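Local coordinates for protein cytochrome P450 (Rhodococcus erythropolis, PDB 3WEC) that hydroxylates the quinoline nitrogen of an aurachin intermediate as a heme-dependent cytochrome P450 monooxygenase, a step essential for the antibiotic activity of these alkaloids, at residues Q380-N392 against L399-R411. Sequence-based numbering, arbitrary orientation.
Sequences QRYRSIEVAEPIN and LRGPETLSVAVSR
Val409 packs on the ring of Tyr382 just after helix 364-381 ends. It sets CG2 over one face, a CH-pi contact 3.4 Å from the ring centroid and 10° off the normal, while the aliphatic CG of Arg381 covers the opposite face. With CG beside the backbone N and anti to the carbonyl carbon (chi1 -58°), the ring lies between them; Ser410 O meets its edge in plane, and Tyr382 OH reaches Val139 O. Arg381 runs extended past the ring to a salt bridge with Glu143. Its guanidinium and that of Arg411 overlap at their rims, the planes 39° apart, an approach too close between donors to be taken literally; the nearby carboxylate probably eases this like-charge pairing. Bends in mid-chain fold Arg411 back, and its NH1 donates to a lone pair of Arg381 O over 3.3 Å.

From here the strands run antiparallel. Glu386 and Ala408 exchange two backbone bonds, Glu386 N to Ala408 O at 2.9 Å and Ala408 N to Glu386 O at 2.7 Å. On their exposed face Glu386 CG rests against Ala408 CB. The other face is apolar: Ile385 CD1 crosses to Val407 CB at 3.9 Å, and Val387 CB meets Leu405 CD1, with Leu405 and Val407 packed on helix 148-153. Beyond the strands, Ile391 CG2 alongside Pro402 CB and a nearly straight bond from Glu403 N to Asn392 O hold together the long loop, which carries Leu399 to the substrate pocket. Strands 384-387 and 407-410 form the small two-stranded antiparallel sheet that follows the L helix of the P450 fold.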
ATOM      1  N   GLN A 380       7.931 -23.240   5.981  1.00 61.14           N
ATOM      2  CA  GLN A 380       8.078 -24.314   6.976  1.00 66.57           C
ATOM      3  C   GLN A 380       6.965 -25.356   6.813  1.00 67.51           C
ATOM      4  O   GLN A 380       7.220 -26.530   6.892  1.00 71.52           O
ATOM      5  CB  GLN A 380       8.120 -23.754   8.397  1.00 67.46           C
ATOM      6  CG  GLN A 380       9.384 -22.954   8.723  1.00 68.59           C
ATOM      7  CD  GLN A 380       9.469 -22.499  10.190  1.00 70.69           C
ATOM      8  OE1 GLN A 380       8.470 -22.108  10.810  1.00 68.74           O
ATOM      9  NE2 GLN A 380      10.676 -22.531  10.741  1.00 74.34           N
ATOM     10  N   ARG A 381       5.749 -24.909   6.524  1.00 64.76           N
ATOM     11  CA  ARG A 381       4.597 -25.790   6.330  1.00 65.84           C
ATOM     12  C   ARG A 381       4.534 -26.536   4.962  1.00 66.63           C
ATOM     13  O   ARG A 381       4.096 -27.687   4.897  1.00 69.33           O
ATOM     14  CB  ARG A 381       3.316 -24.968   6.525  1.00 62.79           C
ATOM     15  CG  ARG A 381       2.084 -25.840   6.613  1.00 65.19           C
ATOM     16  CD  ARG A 381       0.859 -25.168   7.235  1.00 62.87           C
ATOM     17  NE  ARG A 381      -0.096 -26.251   7.409  1.00 66.17           N
ATOM     18  CZ  ARG A 381      -0.126 -27.058   8.475  1.00 70.29           C
ATOM     19  NH1 ARG A 381       0.678 -26.838   9.513  1.00 70.48           N
ATOM     20  NH2 ARG A 381      -0.995 -28.051   8.516  1.00 73.18           N
ATOM     21  N   TYR A 382       4.956 -25.879   3.880  1.00 63.95           N
ATOM     22  CA  TYR A 382       4.688 -26.383   2.519  1.00 64.72           C
ATOM     23  C   TYR A 382       5.954 -26.559   1.687  1.00 66.62           C
ATOM     24  O   TYR A 382       6.870 -25.738   1.742  1.00 65.05           O
ATOM     25  CB  TYR A 382       3.664 -25.471   1.770  1.00 59.87           C
ATOM     26  CG  TYR A 382       2.322 -25.317   2.480  1.00 58.74           C
ATOM     27  CD1 TYR A 382       1.524 -26.434   2.728  1.00 61.95           C
ATOM     28  CD2 TYR A 382       1.854 -24.064   2.913  1.00 55.54           C
ATOM     29  CE1 TYR A 382       0.313 -26.327   3.380  1.00 61.46           C
ATOM     30  CE2 TYR A 382       0.625 -23.940   3.579  1.00 55.02           C
ATOM     31  CZ  TYR A 382      -0.133 -25.093   3.810  1.00 58.10           C
ATOM     32  OH  TYR A 382      -1.345 -25.067   4.446  1.00 57.74           O
ATOM     33  N   ARG A 383       6.008 -27.647   0.927  1.00 72.12           N
ATOM     34  CA  ARG A 383       7.136 -27.892   0.007  1.00 75.75           C
ATOM     35  C   ARG A 383       6.961 -27.168  -1.346  1.00 73.61           C
ATOM     36  O   ARG A 383       7.948 -26.741  -1.955  1.00 74.63           O
ATOM     37  CB  ARG A 383       7.428 -29.397  -0.192  1.00 81.32           C
ATOM     38  CG  ARG A 383       6.763 -30.076  -1.398  1.00 83.55           C
ATOM     39  CD  ARG A 383       7.683 -31.033  -2.181  1.00 88.03           C
ATOM     40  NE  ARG A 383       8.672 -31.681  -1.323  1.00 92.79           N
ATOM     41  CZ  ARG A 383       9.856 -31.157  -1.001  1.00 94.08           C
ATOM     42  NH1 ARG A 383      10.226 -29.974  -1.474  1.00 91.29           N
ATOM     43  NH2 ARG A 383      10.678 -31.815  -0.199  1.00 99.48           N
ATOM     44  N   SER A 384       5.715 -27.043  -1.804  1.00 70.71           N
ATOM     45  CA  SER A 384       5.422 -26.379  -3.072  1.00 68.33           C
ATOM     46  C   SER A 384       4.123 -25.574  -2.976  1.00 64.86           C
ATOM     47  O   SER A 384       3.221 -25.886  -2.174  1.00 64.66           O
ATOM     48  CB  SER A 384       5.335 -27.397  -4.210  1.00 70.15           C
ATOM     49  OG  SER A 384       4.128 -28.126  -4.128  1.00 70.57           O
ATOM     50  N   ILE A 385       4.062 -24.503  -3.757  1.00 61.77           N
ATOM     51  CA  ILE A 385       2.811 -23.787  -3.968  1.00 58.72           C
ATOM     52  C   ILE A 385       2.659 -23.544  -5.468  1.00 58.05           C
ATOM     53  O   ILE A 385       3.621 -23.236  -6.166  1.00 57.08           O
ATOM     54  CB  ILE A 385       2.665 -22.496  -3.100  1.00 55.71           C
ATOM     55  CG1 ILE A 385       2.497 -21.232  -3.941  1.00 52.78           C
ATOM     56  CG2 ILE A 385       3.757 -22.362  -2.042  1.00 56.20           C
ATOM     57  CD1 ILE A 385       1.051 -20.777  -4.016  1.00 51.07           C
ATOM     58  N   GLU A 386       1.454 -23.751  -5.963  1.00 58.96           N
ATOM     59  CA  GLU A 386       1.153 -23.433  -7.349  1.00 59.74           C
ATOM     60  C   GLU A 386      -0.202 -22.746  -7.485  1.00 57.61           C
ATOM     61  O   GLU A 386      -1.218 -23.233  -6.982  1.00 58.89           O
ATOM     62  CB  GLU A 386       1.227 -24.679  -8.210  1.00 63.22           C
ATOM     63  CG  GLU A 386       0.598 -25.888  -7.553  1.00 67.26           C
ATOM     64  CD  GLU A 386       1.363 -27.175  -7.811  1.00 71.71           C
ATOM     65  OE1 GLU A 386       1.216 -27.744  -8.913  1.00 72.85           O
ATOM     66  OE2 GLU A 386       2.090 -27.631  -6.889  1.00 74.10           O
ATOM     67  N   VAL A 387      -0.205 -21.613  -8.175  1.00 54.98           N
ATOM     68  CA  VAL A 387      -1.435 -20.873  -8.421  1.00 53.00           C
ATOM     69  C   VAL A 387      -1.934 -21.140  -9.845  1.00 55.20           C
ATOM     70  O   VAL A 387      -1.134 -21.299 -10.772  1.00 57.17           O
ATOM     71  CB  VAL A 387      -1.259 -19.362  -8.134  1.00 49.32           C
ATOM     72  CG1 VAL A 387      -0.509 -19.146  -6.820  1.00 46.15           C
ATOM     73  CG2 VAL A 387      -0.551 -18.650  -9.280  1.00 49.24           C
ATOM     74  N   ALA A 388      -3.248 -21.215 -10.020  1.00 55.63           N
ATOM     75  CA  ALA A 388      -3.791 -21.470 -11.343  1.00 58.93           C
ATOM     76  C   ALA A 388      -3.689 -20.203 -12.201  1.00 57.97           C
ATOM     77  O   ALA A 388      -4.065 -19.120 -11.762  1.00 55.07           O
ATOM     78  CB  ALA A 388      -5.229 -21.974 -11.253  1.00 60.96           C
ATOM     79  N   GLU A 389      -3.151 -20.369 -13.412  1.00 59.84           N
ATOM     80  CA  GLU A 389      -2.976 -19.298 -14.397  1.00 59.26           C
ATOM     81  C   GLU A 389      -4.115 -19.415 -15.437  1.00 62.28           C
ATOM     82  O   GLU A 389      -4.577 -20.537 -15.707  1.00 63.37           O
ATOM     83  CB  GLU A 389      -1.608 -19.454 -15.090  1.00 60.26           C
ATOM     84  CG  GLU A 389      -0.389 -19.558 -14.165  1.00 58.30           C
ATOM     85  CD  GLU A 389       0.173 -18.208 -13.720  1.00 55.60           C
ATOM     86  OE1 GLU A 389       1.196 -18.194 -13.014  1.00 55.28           O
ATOM     87  OE2 GLU A 389      -0.379 -17.153 -14.073  1.00 54.92           O
ATOM     88  N   PRO A 390      -4.574 -18.276 -16.028  1.00 62.61           N
ATOM     89  CA  PRO A 390      -4.091 -16.906 -15.831  1.00 60.03           C
ATOM     90  C   PRO A 390      -4.700 -16.226 -14.624  1.00 58.65           C
ATOM     91  O   PRO A 390      -5.752 -16.637 -14.121  1.00 60.30           O
ATOM     92  CB  PRO A 390      -4.551 -16.183 -17.091  1.00 61.48           C
ATOM     93  CG  PRO A 390      -5.792 -16.904 -17.492  1.00 65.09           C
ATOM     94  CD  PRO A 390      -5.589 -18.344 -17.104  1.00 65.61           C
ATOM     95  N   ILE A 391      -4.049 -15.163 -14.182  1.00 55.66           N
ATOM     96  CA  ILE A 391      -4.516 -14.439 -13.029  1.00 53.27           C
ATOM     97  C   ILE A 391      -5.326 -13.198 -13.408  1.00 53.25           C
ATOM     98  O   ILE A 391      -4.900 -12.391 -14.242  1.00 54.06           O
ATOM     99  CB  ILE A 391      -3.335 -14.079 -12.109  1.00 50.90           C
ATOM    100  CG1 ILE A 391      -2.701 -15.369 -11.583  1.00 50.57           C
ATOM    101  CG2 ILE A 391      -3.817 -13.234 -10.947  1.00 47.77           C
ATOM    102  CD1 ILE A 391      -1.216 -15.279 -11.475  1.00 49.24           C
ATOM    103  N   ASN A 392      -6.498 -13.074 -12.778  1.00 51.75           N
ATOM    104  CA  ASN A 392      -7.322 -11.879 -12.816  1.00 50.83           C
ATOM    105  C   ASN A 392      -6.911 -10.905 -11.711  1.00 47.81           C
ATOM    106  O   ASN A 392      -6.914 -11.253 -10.535  1.00 45.38           O
ATOM    107  CB  ASN A 392      -8.795 -12.274 -12.650  1.00 53.46           C
ATOM    108  CG  ASN A 392      -9.310 -13.086 -13.830  1.00 56.86           C
ATOM    109  OD1 ASN A 392      -9.140 -12.688 -14.991  1.00 58.30           O
ATOM    110  ND2 ASN A 392      -9.948 -14.221 -13.543  1.00 58.66           N
ATOM    111  N   LEU A 399      -2.718   0.485  -7.792  1.00 34.42           N
ATOM    112  CA  LEU A 399      -2.432  -0.749  -7.002  1.00 33.34           C
ATOM    113  C   LEU A 399      -2.497  -1.978  -7.881  1.00 33.23           C
ATOM    114  O   LEU A 399      -3.188  -1.979  -8.894  1.00 35.86           O
ATOM    115  CB  LEU A 399      -3.419  -0.884  -5.847  1.00 31.96           C
ATOM    116  CG  LEU A 399      -3.162  -0.308  -4.440  1.00 31.72           C
ATOM    117  CD1 LEU A 399      -2.081   0.740  -4.335  1.00 30.89           C
ATOM    118  CD2 LEU A 399      -4.485   0.139  -3.799  1.00 30.22           C
ATOM    119  N   ARG A 400      -1.742  -3.006  -7.530  1.00 32.78           N
ATOM    120  CA  ARG A 400      -1.750  -4.238  -8.300  1.00 33.45           C
ATOM    121  C   ARG A 400      -1.686  -5.469  -7.418  1.00 32.56           C
ATOM    122  O   ARG A 400      -0.816  -5.611  -6.532  1.00 30.96           O
ATOM    123  CB  ARG A 400      -0.622  -4.253  -9.320  1.00 34.77           C
ATOM    124  CG  ARG A 400      -0.716  -5.410 -10.311  1.00 36.27           C
ATOM    125  CD  ARG A 400       0.294  -5.266 -11.434  1.00 38.11           C
ATOM    126  NE  ARG A 400       0.228  -6.372 -12.362  1.00 40.71           N
ATOM    127  CZ  ARG A 400       0.983  -7.456 -12.292  1.00 40.85           C
ATOM    128  NH1 ARG A 400       0.868  -8.420 -13.202  1.00 42.56           N
ATOM    129  NH2 ARG A 400       1.863  -7.569 -11.324  1.00 39.66           N
ATOM    130  N   GLY A 401      -2.668  -6.336  -7.647  1.00 32.99           N
ATOM    131  CA  GLY A 401      -2.742  -7.607  -6.945  1.00 32.45           C
ATOM    132  C   GLY A 401      -3.941  -8.357  -7.481  1.00 33.76           C
ATOM    133  O   GLY A 401      -4.812  -7.756  -8.090  1.00 34.88           O
ATOM    134  N   PRO A 402      -3.990  -9.672  -7.241  1.00 34.29           N
ATOM    135  CA  PRO A 402      -5.062 -10.529  -7.763  1.00 35.92           C
ATOM    136  C   PRO A 402      -6.431 -10.326  -7.066  1.00 36.92           C
ATOM    137  O   PRO A 402      -6.506 -10.060  -5.854  1.00 33.77           O
ATOM    138  CB  PRO A 402      -4.510 -11.936  -7.500  1.00 36.08           C
ATOM    139  CG  PRO A 402      -3.610 -11.750  -6.298  1.00 33.89           C
ATOM    140  CD  PRO A 402      -2.917 -10.469  -6.609  1.00 32.80           C
ATOM    141  N   GLU A 403      -7.498 -10.495  -7.851  1.00 39.93           N
ATOM    142  CA  GLU A 403      -8.880 -10.387  -7.373  1.00 43.07           C
ATOM    143  C   GLU A 403      -9.302 -11.672  -6.645  1.00 43.29           C
ATOM    144  O   GLU A 403      -9.952 -11.606  -5.616  1.00 42.25           O
ATOM    145  CB  GLU A 403      -9.839 -10.070  -8.580  1.00 47.97           C
ATOM    146  CG  GLU A 403     -11.344 -10.136  -8.310  1.00 51.54           C
ATOM    147  CD  GLU A 403     -12.142  -9.019  -8.983  1.00 56.08           C
ATOM    148  OE1 GLU A 403     -12.947  -9.313  -9.908  1.00 60.05           O
ATOM    149  OE2 GLU A 403     -11.977  -7.836  -8.568  1.00 56.72           O
ATOM    150  N   THR A 404      -8.970 -12.815  -7.256  1.00 45.32           N
ATOM    151  CA  THR A 404      -9.220 -14.177  -6.771  1.00 46.91           C
ATOM    152  C   THR A 404      -7.916 -14.980  -6.960  1.00 46.82           C
ATOM    153  O   THR A 404      -7.000 -14.529  -7.664  1.00 45.60           O
ATOM    154  CB  THR A 404     -10.384 -14.932  -7.509  1.00 50.49           C
ATOM    155  OG1 THR A 404     -10.032 -15.241  -8.867  1.00 52.15           O
ATOM    156  CG2 THR A 404     -11.741 -14.207  -7.444  1.00 51.51           C
ATOM    157  N   LEU A 405      -7.814 -16.161  -6.349  1.00 47.26           N
ATOM    158  CA  LEU A 405      -6.571 -16.942  -6.461  1.00 47.77           C
ATOM    159  C   LEU A 405      -6.820 -18.380  -6.028  1.00 50.08           C
ATOM    160  O   LEU A 405      -7.283 -18.621  -4.904  1.00 50.01           O
ATOM    161  CB  LEU A 405      -5.449 -16.280  -5.629  1.00 45.35           C
ATOM    162  CG  LEU A 405      -3.985 -16.624  -5.948  1.00 46.17           C
ATOM    163  CD1 LEU A 405      -3.560 -16.166  -7.351  1.00 46.18           C
ATOM    164  CD2 LEU A 405      -3.078 -16.013  -4.892  1.00 43.64           C
ATOM    165  N   SER A 406      -6.598 -19.330  -6.938  1.00 52.10           N
ATOM    166  CA  SER A 406      -6.665 -20.752  -6.588  1.00 55.23           C
ATOM    167  C   SER A 406      -5.262 -21.255  -6.399  1.00 54.21           C
ATOM    168  O   SER A 406      -4.442 -21.135  -7.302  1.00 54.88           O
ATOM    169  CB  SER A 406      -7.334 -21.559  -7.687  1.00 58.59           C
ATOM    170  OG  SER A 406      -8.291 -20.712  -8.266  1.00 59.39           O
ATOM    171  N   VAL A 407      -4.974 -21.787  -5.221  1.00 53.24           N
ATOM    172  CA  VAL A 407      -3.630 -22.283  -4.970  1.00 52.38           C
ATOM    173  C   VAL A 407      -3.672 -23.732  -4.566  1.00 54.58           C
ATOM    174  O   VAL A 407      -4.473 -24.136  -3.720  1.00 55.54           O
ATOM    175  CB  VAL A 407      -2.804 -21.415  -3.972  1.00 48.93           C
ATOM    176  CG1 VAL A 407      -3.424 -20.037  -3.761  1.00 46.32           C
ATOM    177  CG2 VAL A 407      -2.593 -22.109  -2.646  1.00 49.83           C
ATOM    178  N   ALA A 408      -2.814 -24.508  -5.203  1.00 55.99           N
ATOM    179  CA  ALA A 408      -2.546 -25.864  -4.768  1.00 58.99           C
ATOM    180  C   ALA A 408      -1.292 -25.815  -3.926  1.00 58.26           C
ATOM    181  O   ALA A 408      -0.360 -25.055  -4.186  1.00 55.43           O
ATOM    182  CB  ALA A 408      -2.376 -26.795  -5.944  1.00 60.88           C
ATOM    183  N   VAL A 409      -1.285 -26.651  -2.907  1.00 61.58           N
ATOM    184  CA  VAL A 409      -0.314 -26.572  -1.858  1.00 61.76           C
ATOM    185  C   VAL A 409       0.061 -28.010  -1.474  1.00 66.39           C
ATOM    186  O   VAL A 409      -0.753 -28.923  -1.632  1.00 69.44           O
ATOM    187  CB  VAL A 409      -0.962 -25.832  -0.691  1.00 60.03           C
ATOM    188  CG1 VAL A 409      -1.550 -26.818   0.319  1.00 63.84           C
ATOM    189  CG2 VAL A 409       0.026 -24.876  -0.064  1.00 58.09           C
ATOM    190  N   SER A 410       1.284 -28.216  -0.983  1.00 67.45           N
ATOM    191  CA  SER A 410       1.767 -29.567  -0.632  1.00 71.79           C
ATOM    192  C   SER A 410       2.745 -29.536   0.562  1.00 72.97           C
ATOM    193  O   SER A 410       3.575 -28.628   0.666  1.00 69.73           O
ATOM    194  CB  SER A 410       2.390 -30.227  -1.862  1.00 73.26           C
ATOM    195  OG  SER A 410       3.399 -31.131  -1.493  1.00 77.53           O
ATOM    196  N   ARG A 411       2.637 -30.533   1.447  1.00 78.01           N
ATOM    197  CA  ARG A 411       3.345 -30.541   2.750  1.00 79.91           C
ATOM    198  C   ARG A 411       4.810 -30.999   2.695  1.00 82.42           C
ATOM    199  O   ARG A 411       5.104 -32.180   2.514  1.00 87.24           O
ATOM    200  CB  ARG A 411       2.557 -31.379   3.776  1.00 84.14           C
ATOM    201  CG  ARG A 411       1.165 -30.831   4.064  1.00 82.77           C
ATOM    202  CD  ARG A 411       1.206 -29.563   4.921  1.00 79.37           C
ATOM    203  NE  ARG A 411       0.746 -29.841   6.284  1.00 83.23           N
ATOM    204  CZ  ARG A 411       1.550 -29.873   7.402  1.00 85.87           C
ATOM    205  NH1 ARG A 411       2.861 -29.595   7.290  1.00 86.21           N
ATOM    206  NH2 ARG A 411       1.011 -30.161   8.591  1.00 88.47           N
TER